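Local coordinates for insecticidal crystal protein Cry7Cal (PDB 5ZI1) that acts as an insecticidal toxin active against the migratory locust, probably by binding receptors, the chain being the three-domain toxin portion of a longer protein, at residues H189-Y194 and D488-G493; L350-Y355 and V386-A391. All coordinates share one frame; numbering follows the deposited sequence.

Contact 1 of 2, residues H189-Y194 and D488-G493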
ATOM      1  N   HIS A 189      12.523  11.882  -1.122  1.00 44.69           N
ATOM      2  CA  HIS A 189      12.212  12.564   0.123  1.00 47.84           C
ATOM      3  C   HIS A 189      11.239  11.743   0.976  1.00 46.87           C
ATOM      4  O   HIS A 189      11.461  11.553   2.176  1.00 48.24           O
ATOM      5  CB  HIS A 189      11.648  13.954  -0.173  1.00 47.47           C
ATOM      6  CG  HIS A 189      11.390  14.754   1.058  1.00 53.14           C
ATOM      7  ND1 HIS A 189      12.360  15.535   1.652  1.00 47.52           N
ATOM      8  CD2 HIS A 189      10.286  14.860   1.838  1.00 49.07           C
ATOM      9  CE1 HIS A 189      11.856  16.105   2.733  1.00 52.90           C
ATOM     10  NE2 HIS A 189      10.599  15.714   2.867  1.00 50.91           N
ATOM     11  N   CYS A 190      10.164  11.222   0.368  1.00 43.72           N
ATOM     12  CA  CYS A 190       9.166  10.479   1.153  1.00 48.15           C
ATOM     13  C   CYS A 190       9.759   9.213   1.754  1.00 46.33           C
ATOM     14  O   CYS A 190       9.472   8.874   2.906  1.00 48.79           O
ATOM     15  CB  CYS A 190       7.943  10.126   0.305  1.00 37.80           C
ATOM     16  SG  CYS A 190       6.998  11.559  -0.256  1.00 44.24           S
ATOM     17  N   VAL A 191      10.595   8.503   1.001  1.00 43.78           N
ATOM     18  CA  VAL A 191      11.150   7.260   1.524  1.00 45.19           C
ATOM     19  C   VAL A 191      12.109   7.547   2.667  1.00 46.39           C
ATOM     20  O   VAL A 191      11.996   6.959   3.747  1.00 49.54           O
ATOM     21  CB  VAL A 191      11.805   6.451   0.393  1.00 47.31           C
ATOM     22  CG1 VAL A 191      12.595   5.285   0.947  1.00 46.05           C
ATOM     23  CG2 VAL A 191      10.718   5.940  -0.527  1.00 44.57           C
ATOM     24  N   LYS A 192      13.043   8.485   2.462  1.00 45.84           N
ATOM     25  CA  LYS A 192      14.028   8.830   3.485  1.00 47.04           C
ATOM     26  C   LYS A 192      13.371   9.173   4.821  1.00 46.86           C
ATOM     27  O   LYS A 192      13.751   8.643   5.868  1.00 49.56           O
ATOM     28  CB  LYS A 192      14.882   9.998   2.987  1.00 48.08           C
ATOM     29  CG  LYS A 192      15.660  10.764   4.049  1.00 47.97           C
ATOM     30  CD  LYS A 192      16.326  11.994   3.397  1.00 60.67           C
ATOM     31  CE  LYS A 192      17.434  12.598   4.261  1.00 61.42           C
ATOM     32  NZ  LYS A 192      18.510  11.602   4.527  1.00 72.10           N
ATOM     33  N   TRP A 193      12.375  10.056   4.806  1.00 43.12           N
ATOM     34  CA  TRP A 193      11.760  10.463   6.059  1.00 48.48           C
ATOM     35  C   TRP A 193      10.739   9.460   6.583  1.00 49.61           C
ATOM     36  O   TRP A 193      10.502   9.435   7.795  1.00 49.62           O
ATOM     37  CB  TRP A 193      11.160  11.860   5.900  1.00 49.35           C
ATOM     38  CG  TRP A 193      12.274  12.865   5.896  1.00 52.64           C
ATOM     39  CD1 TRP A 193      12.950  13.337   4.808  1.00 51.55           C
ATOM     40  CD2 TRP A 193      12.900  13.452   7.039  1.00 50.27           C
ATOM     41  NE1 TRP A 193      13.933  14.199   5.199  1.00 49.14           N
ATOM     42  CE2 TRP A 193      13.924  14.293   6.565  1.00 56.12           C
ATOM     43  CE3 TRP A 193      12.684  13.361   8.423  1.00 54.33           C
ATOM     44  CZ2 TRP A 193      14.732  15.042   7.419  1.00 51.23           C
ATOM     45  CZ3 TRP A 193      13.488  14.106   9.269  1.00 52.03           C
ATOM     46  CH2 TRP A 193      14.500  14.931   8.762  1.00 53.50           C
ATOM     47  N   TYR A 194      10.167   8.606   5.725  1.00 49.27           N
ATOM     48  CA  TYR A 194       9.429   7.452   6.237  1.00 46.16           C
ATOM     49  C   TYR A 194      10.342   6.565   7.068  1.00 48.13           C
ATOM     50  O   TYR A 194       9.996   6.158   8.186  1.00 46.69           O
ATOM     51  CB  TYR A 194       8.815   6.634   5.094  1.00 45.47           C
ATOM     52  CG  TYR A 194       8.184   5.325   5.581  1.00 42.02           C
ATOM     53  CD1 TYR A 194       6.941   5.329   6.183  1.00 43.11           C
ATOM     54  CD2 TYR A 194       8.850   4.105   5.456  1.00 46.99           C
ATOM     55  CE1 TYR A 194       6.361   4.161   6.666  1.00 47.48           C
ATOM     56  CE2 TYR A 194       8.277   2.913   5.918  1.00 41.26           C
ATOM     57  CZ  TYR A 194       7.027   2.957   6.533  1.00 48.54           C
ATOM     58  OH  TYR A 194       6.409   1.816   7.012  1.00 47.99           O
ATOM     59  N   ASP A 488      11.730  -6.173   0.767  1.00 54.50           N
ATOM     60  CA  ASP A 488      10.923  -4.985   0.975  1.00 54.30           C
ATOM     61  C   ASP A 488      11.293  -3.887  -0.016  1.00 49.88           C
ATOM     62  O   ASP A 488      12.429  -3.786  -0.469  1.00 52.25           O
ATOM     63  CB  ASP A 488      11.091  -4.467   2.399  1.00 56.08           C
ATOM     64  CG  ASP A 488      10.272  -5.247   3.403  1.00 65.49           C
ATOM     65  OD1 ASP A 488       9.121  -5.644   3.083  1.00 63.81           O
ATOM     66  OD2 ASP A 488      10.785  -5.462   4.524  1.00 75.91           O
ATOM     67  N   SER A 489      10.308  -3.055  -0.335  1.00 47.66           N
ATOM     68  CA  SER A 489      10.499  -1.871  -1.156  1.00 50.57           C
ATOM     69  C   SER A 489       9.427  -0.869  -0.762  1.00 48.74           C
ATOM     70  O   SER A 489       8.234  -1.152  -0.892  1.00 47.48           O
ATOM     71  CB  SER A 489      10.419  -2.203  -2.654  1.00 50.79           C
ATOM     72  OG  SER A 489      10.094  -1.046  -3.416  1.00 52.93           O
ATOM     73  N   ALA A 490       9.857   0.304  -0.302  1.00 52.82           N
ATOM     74  CA  ALA A 490       8.959   1.316   0.240  1.00 48.27           C
ATOM     75  C   ALA A 490       8.206   2.100  -0.823  1.00 48.44           C
ATOM     76  O   ALA A 490       7.149   2.654  -0.516  1.00 45.28           O
ATOM     77  CB  ALA A 490       9.749   2.307   1.103  1.00 51.46           C
ATOM     78  N   SER A 491       8.711   2.165  -2.060  1.00 43.96           N
ATOM     79  CA  SER A 491       8.170   3.091  -3.040  1.00 45.45           C
ATOM     80  C   SER A 491       7.318   2.438  -4.119  1.00 46.92           C
ATOM     81  O   SER A 491       6.737   3.161  -4.943  1.00 49.43           O
ATOM     82  CB  SER A 491       9.314   3.860  -3.725  1.00 48.11           C
ATOM     83  OG  SER A 491      10.140   2.975  -4.454  1.00 47.17           O
ATOM     84  N   THR A 492       7.240   1.110  -4.166  1.00 47.08           N
ATOM     85  CA  THR A 492       6.538   0.428  -5.250  1.00 45.01           C
ATOM     86  C   THR A 492       5.186  -0.129  -4.818  1.00 51.80           C
ATOM     87  O   THR A 492       4.542  -0.853  -5.588  1.00 48.68           O
ATOM     88  CB  THR A 492       7.419  -0.683  -5.814  1.00 47.35           C
ATOM     89  OG1 THR A 492       7.852  -1.524  -4.738  1.00 44.63           O
ATOM     90  CG2 THR A 492       8.673  -0.072  -6.520  1.00 45.92           C
ATOM     91  N   GLY A 493       4.735   0.208  -3.610  1.00 46.42           N
ATOM     92  CA  GLY A 493       3.449  -0.249  -3.144  1.00 44.07           C
ATOM     93  C   GLY A 493       3.427  -1.668  -2.644  1.00 46.06           C
ATOM     94  O   GLY A 493       2.342  -2.190  -2.359  1.00 46.97           O
TER

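Contact 2 of 2, residues L350-Y355 and V386-A391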
ATOM      1  N   LEU A 350     -11.860 -18.745   2.397  1.00 52.34           N
ATOM      2  CA  LEU A 350     -11.801 -18.800   0.937  1.00 59.15           C
ATOM      3  C   LEU A 350     -13.051 -18.159   0.342  1.00 61.49           C
ATOM      4  O   LEU A 350     -14.165 -18.382   0.824  1.00 68.39           O
ATOM      5  CB  LEU A 350     -11.670 -20.252   0.472  1.00 59.07           C
ATOM      6  CG  LEU A 350     -11.730 -20.489  -1.041  1.00 64.48           C
ATOM      7  CD1 LEU A 350     -10.561 -19.800  -1.757  1.00 59.17           C
ATOM      8  CD2 LEU A 350     -11.795 -21.963  -1.416  1.00 63.50           C
ATOM      9  N   SER A 351     -12.847 -17.293  -0.648  1.00 59.56           N
ATOM     10  CA  SER A 351     -13.849 -16.578  -1.449  1.00 65.10           C
ATOM     11  C   SER A 351     -14.332 -15.300  -0.782  1.00 61.41           C
ATOM     12  O   SER A 351     -15.100 -14.559  -1.415  1.00 62.62           O
ATOM     13  CB  SER A 351     -15.132 -17.373  -1.769  1.00 68.92           C
ATOM     14  OG  SER A 351     -15.787 -17.858  -0.598  1.00 76.39           O
ATOM     15  N   LYS A 352     -13.986 -15.037   0.472  1.00 56.59           N
ATOM     16  CA  LYS A 352     -14.540 -13.908   1.203  1.00 53.88           C
ATOM     17  C   LYS A 352     -13.512 -12.799   1.371  1.00 51.58           C
ATOM     18  O   LYS A 352     -12.358 -13.059   1.722  1.00 47.12           O
ATOM     19  CB  LYS A 352     -15.023 -14.339   2.587  1.00 50.95           C
ATOM     20  CG  LYS A 352     -16.111 -15.400   2.564  1.00 57.73           C
ATOM     21  CD  LYS A 352     -16.600 -15.699   3.976  1.00 56.40           C
ATOM     22  CE  LYS A 352     -17.762 -16.695   3.979  1.00 59.19           C
ATOM     23  NZ  LYS A 352     -17.275 -18.074   4.252  1.00 57.80           N
ATOM     24  N   ASP A 353     -13.942 -11.561   1.160  1.00 48.16           N
ATOM     25  CA  ASP A 353     -13.230 -10.409   1.693  1.00 49.76           C
ATOM     26  C   ASP A 353     -13.771 -10.164   3.088  1.00 48.10           C
ATOM     27  O   ASP A 353     -14.912  -9.727   3.242  1.00 48.54           O
ATOM     28  CB  ASP A 353     -13.415  -9.162   0.837  1.00 48.37           C
ATOM     29  CG  ASP A 353     -12.463  -9.101  -0.308  1.00 47.95           C
ATOM     30  OD1 ASP A 353     -11.566  -9.982  -0.408  1.00 43.54           O
ATOM     31  OD2 ASP A 353     -12.629  -8.157  -1.106  1.00 45.92           O
ATOM     32  N   ILE A 354     -12.956 -10.446   4.098  1.00 48.93           N
ATOM     33  CA  ILE A 354     -13.248 -10.001   5.454  1.00 46.58           C
ATOM     34  C   ILE A 354     -12.836  -8.539   5.541  1.00 48.07           C
ATOM     35  O   ILE A 354     -11.647  -8.224   5.566  1.00 50.61           O
ATOM     36  CB  ILE A 354     -12.513 -10.841   6.499  1.00 45.54           C
ATOM     37  CG1 ILE A 354     -12.806 -12.325   6.273  1.00 48.09           C
ATOM     38  CG2 ILE A 354     -12.868 -10.330   7.934  1.00 44.88           C
ATOM     39  CD1 ILE A 354     -14.304 -12.679   6.346  1.00 51.42           C
ATOM     40  N   TYR A 355     -13.825  -7.647   5.582  1.00 48.69           N
ATOM     41  CA  TYR A 355     -13.628  -6.210   5.612  1.00 45.91           C
ATOM     42  C   TYR A 355     -13.688  -5.612   7.014  1.00 49.97           C
ATOM     43  O   TYR A 355     -13.460  -4.404   7.162  1.00 48.74           O
ATOM     44  CB  TYR A 355     -14.684  -5.536   4.728  1.00 49.53           C
ATOM     45  CG  TYR A 355     -16.117  -5.803   5.177  1.00 53.40           C
ATOM     46  CD1 TYR A 355     -16.713  -5.022   6.163  1.00 52.86           C
ATOM     47  CD2 TYR A 355     -16.872  -6.836   4.615  1.00 54.59           C
ATOM     48  CE1 TYR A 355     -18.009  -5.257   6.589  1.00 56.13           C
ATOM     49  CE2 TYR A 355     -18.180  -7.072   5.030  1.00 56.54           C
ATOM     50  CZ  TYR A 355     -18.737  -6.276   6.025  1.00 53.08           C
ATOM     51  OH  TYR A 355     -20.026  -6.480   6.447  1.00 56.16           O
ATOM     52  N   VAL A 386     -22.799 -11.319  -1.130  1.00 52.40           N
ATOM     53  CA  VAL A 386     -23.626 -11.766  -0.019  1.00 61.42           C
ATOM     54  C   VAL A 386     -22.833 -11.592   1.277  1.00 53.87           C
ATOM     55  O   VAL A 386     -21.718 -12.110   1.420  1.00 54.30           O
ATOM     56  CB  VAL A 386     -24.145 -13.204  -0.235  1.00 62.40           C
ATOM     57  CG1 VAL A 386     -24.706 -13.325  -1.629  1.00 54.37           C
ATOM     58  CG2 VAL A 386     -23.073 -14.248  -0.057  1.00 66.32           C
ATOM     59  N   LEU A 387     -23.386 -10.808   2.200  1.00 52.35           N
ATOM     60  CA  LEU A 387     -22.741 -10.610   3.491  1.00 54.55           C
ATOM     61  C   LEU A 387     -22.747 -11.899   4.303  1.00 56.71           C
ATOM     62  O   LEU A 387     -23.721 -12.660   4.296  1.00 60.88           O
ATOM     63  CB  LEU A 387     -23.445  -9.512   4.277  1.00 53.14           C
ATOM     64  CG  LEU A 387     -23.428  -8.147   3.605  1.00 56.53           C
ATOM     65  CD1 LEU A 387     -24.054  -7.119   4.515  1.00 53.10           C
ATOM     66  CD2 LEU A 387     -21.993  -7.757   3.265  1.00 58.06           C
ATOM     67  N   SER A 388     -21.643 -12.144   4.997  1.00 55.64           N
ATOM     68  CA  SER A 388     -21.535 -13.258   5.920  1.00 55.11           C
ATOM     69  C   SER A 388     -20.892 -12.769   7.210  1.00 56.96           C
ATOM     70  O   SER A 388     -20.258 -11.712   7.265  1.00 56.72           O
ATOM     71  CB  SER A 388     -20.733 -14.413   5.326  1.00 52.12           C
ATOM     72  OG  SER A 388     -19.378 -14.031   5.157  1.00 60.94           O
ATOM     73  N   GLU A 389     -21.091 -13.553   8.256  1.00 56.14           N
ATOM     74  CA  GLU A 389     -20.580 -13.262   9.581  1.00 55.70           C
ATOM     75  C   GLU A 389     -20.148 -14.577  10.203  1.00 51.19           C
ATOM     76  O   GLU A 389     -20.748 -15.623   9.947  1.00 61.68           O
ATOM     77  CB  GLU A 389     -21.644 -12.579  10.446  1.00 63.59           C
ATOM     78  CG  GLU A 389     -21.108 -11.638  11.499  1.00 61.40           C
ATOM     79  CD  GLU A 389     -22.093 -10.532  11.838  1.00 68.86           C
ATOM     80  OE1 GLU A 389     -22.518 -10.451  13.013  1.00 80.83           O
ATOM     81  OE2 GLU A 389     -22.445  -9.738  10.931  1.00 71.81           O
ATOM     82  N   ASP A 390     -19.091 -14.530  10.995  1.00 50.17           N
ATOM     83  CA  ASP A 390     -18.730 -15.711  11.759  1.00 54.53           C
ATOM     84  C   ASP A 390     -17.943 -15.286  12.994  1.00 52.97           C
ATOM     85  O   ASP A 390     -17.249 -14.262  12.989  1.00 52.34           O
ATOM     86  CB  ASP A 390     -17.952 -16.717  10.907  1.00 45.73           C
ATOM     87  CG  ASP A 390     -17.874 -18.077  11.572  1.00 55.48           C
ATOM     88  OD1 ASP A 390     -18.620 -18.271  12.550  1.00 61.53           O
ATOM     89  OD2 ASP A 390     -17.096 -18.950  11.138  1.00 57.21           O
ATOM     90  N   ALA A 391     -18.064 -16.079  14.053  1.00 52.94           N
ATOM     91  CA  ALA A 391     -17.522 -15.669  15.340  1.00 51.90           C
ATOM     92  C   ALA A 391     -17.321 -16.888  16.224  1.00 51.87           C
ATOM     93  O   ALA A 391     -17.776 -17.993  15.923  1.00 50.49           O
ATOM     94  CB  ALA A 391     -18.430 -14.647  16.027  1.00 47.55           C
TER

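Contact 1 of 2, residues H189-Y194 and D488-G493
A small apolar contact joins two domains at the protein surface: Val191, on helix 169-202 of the N-terminal helical domain, meets Ala490 and Ser491 in the loop between strands 484-487 and 496-500 of domain III, the last β-domain of the toxin portion. Their backbones approach to 6.5 Å between Val191 CA and Ala490 CA, and no hydrogen bond crosses. The isopropyl fork of Val191 straddles the Ala490 methyl, with CG1 and CG2 each 4.1 Å from Ala490 CB. CG1 is anti to the backbone N (chi1 170°) and CG2 anti to the carbonyl carbon; Val191 CG2 is the branch that also meets the loop at Ser491 CB, 4.1 Å away. The loop is tied within itself: Ser489 OG and Thr492 OG1 are hydrogen-bonded at 2.6 Å, bracketing the two residues that touch the helix, and Thr492 OG1 also bonds Gly494 O. A bound acetate, probably from the crystallisation liquor, lies about 6 Å from the Ala490 side chain. Elsewhere around its axis the helix packs within its own domain: Cys190 and Tyr194 rest on helix 208-227, at Val226 and at Met222 and Leu227, while His189 and Trp193 lean on Leu141 of helix 141-165.

Contact 2 of 2, residues L350-Y355 and V386-A391
Strands 352-365 and 387-393 belong to one Greek-key sheet of domain II, the β-prism of three-domain Cry toxins, and this contact reaches between them past the intervening strand 369-382. They are second neighbours in the sheet, and the short segments run at a steep angle to each other, 8.5 Å apart between Lys352 CA and Ser388 CA. Strand 369-382 bonds both through the backbone, Asp353 with Ile381, Tyr355 with Tyr379 and Ser388 with Gly380, while the two segments touch each other only through side chains. The carboxylate of Asp353 is held elsewhere, by a salt bridge to Arg431 and a hydrogen bond from Tyr428 OH. At one place the aliphatic part of Lys352 lies against the Ser388 hydroxyl, with Lys352 CE 3.3 Å and Lys352 CD 3.4 Å from Ser388 OG. The lysine chain is extended up to a bend at its end (chi4 98°), and Lys352 NZ is hydrogen-bonded to Asp348 O, not to Ser388. At the other, Leu387 CD2 approaches the phenol end of Tyr355 obliquely, the two side chains crossing at about a right angle, with Leu387 CD2 4.0 Å from Tyr355 OH and 4.3 Å from Tyr355 CE2.

How the contacts relate
From the N terminus the chain first builds the helical domain, where helix 169-202 supplies residues 189-194, the first half of contact 1. It then enters domain II, where contact 2 closes a short loop: 30 residues, mostly strand, separate 350-355 from 386-391. Only after leaving that domain does the chain reach 488-493 in domain III and complete contact 1, enclosing 293 residues. Contact 2 is therefore nested inside contact 1. One ties the first domain to the third; the other stays within a single sheet of the second. Their centres lie 32 Å apart, with nearest atoms about 16 Å apart, so they do not touch.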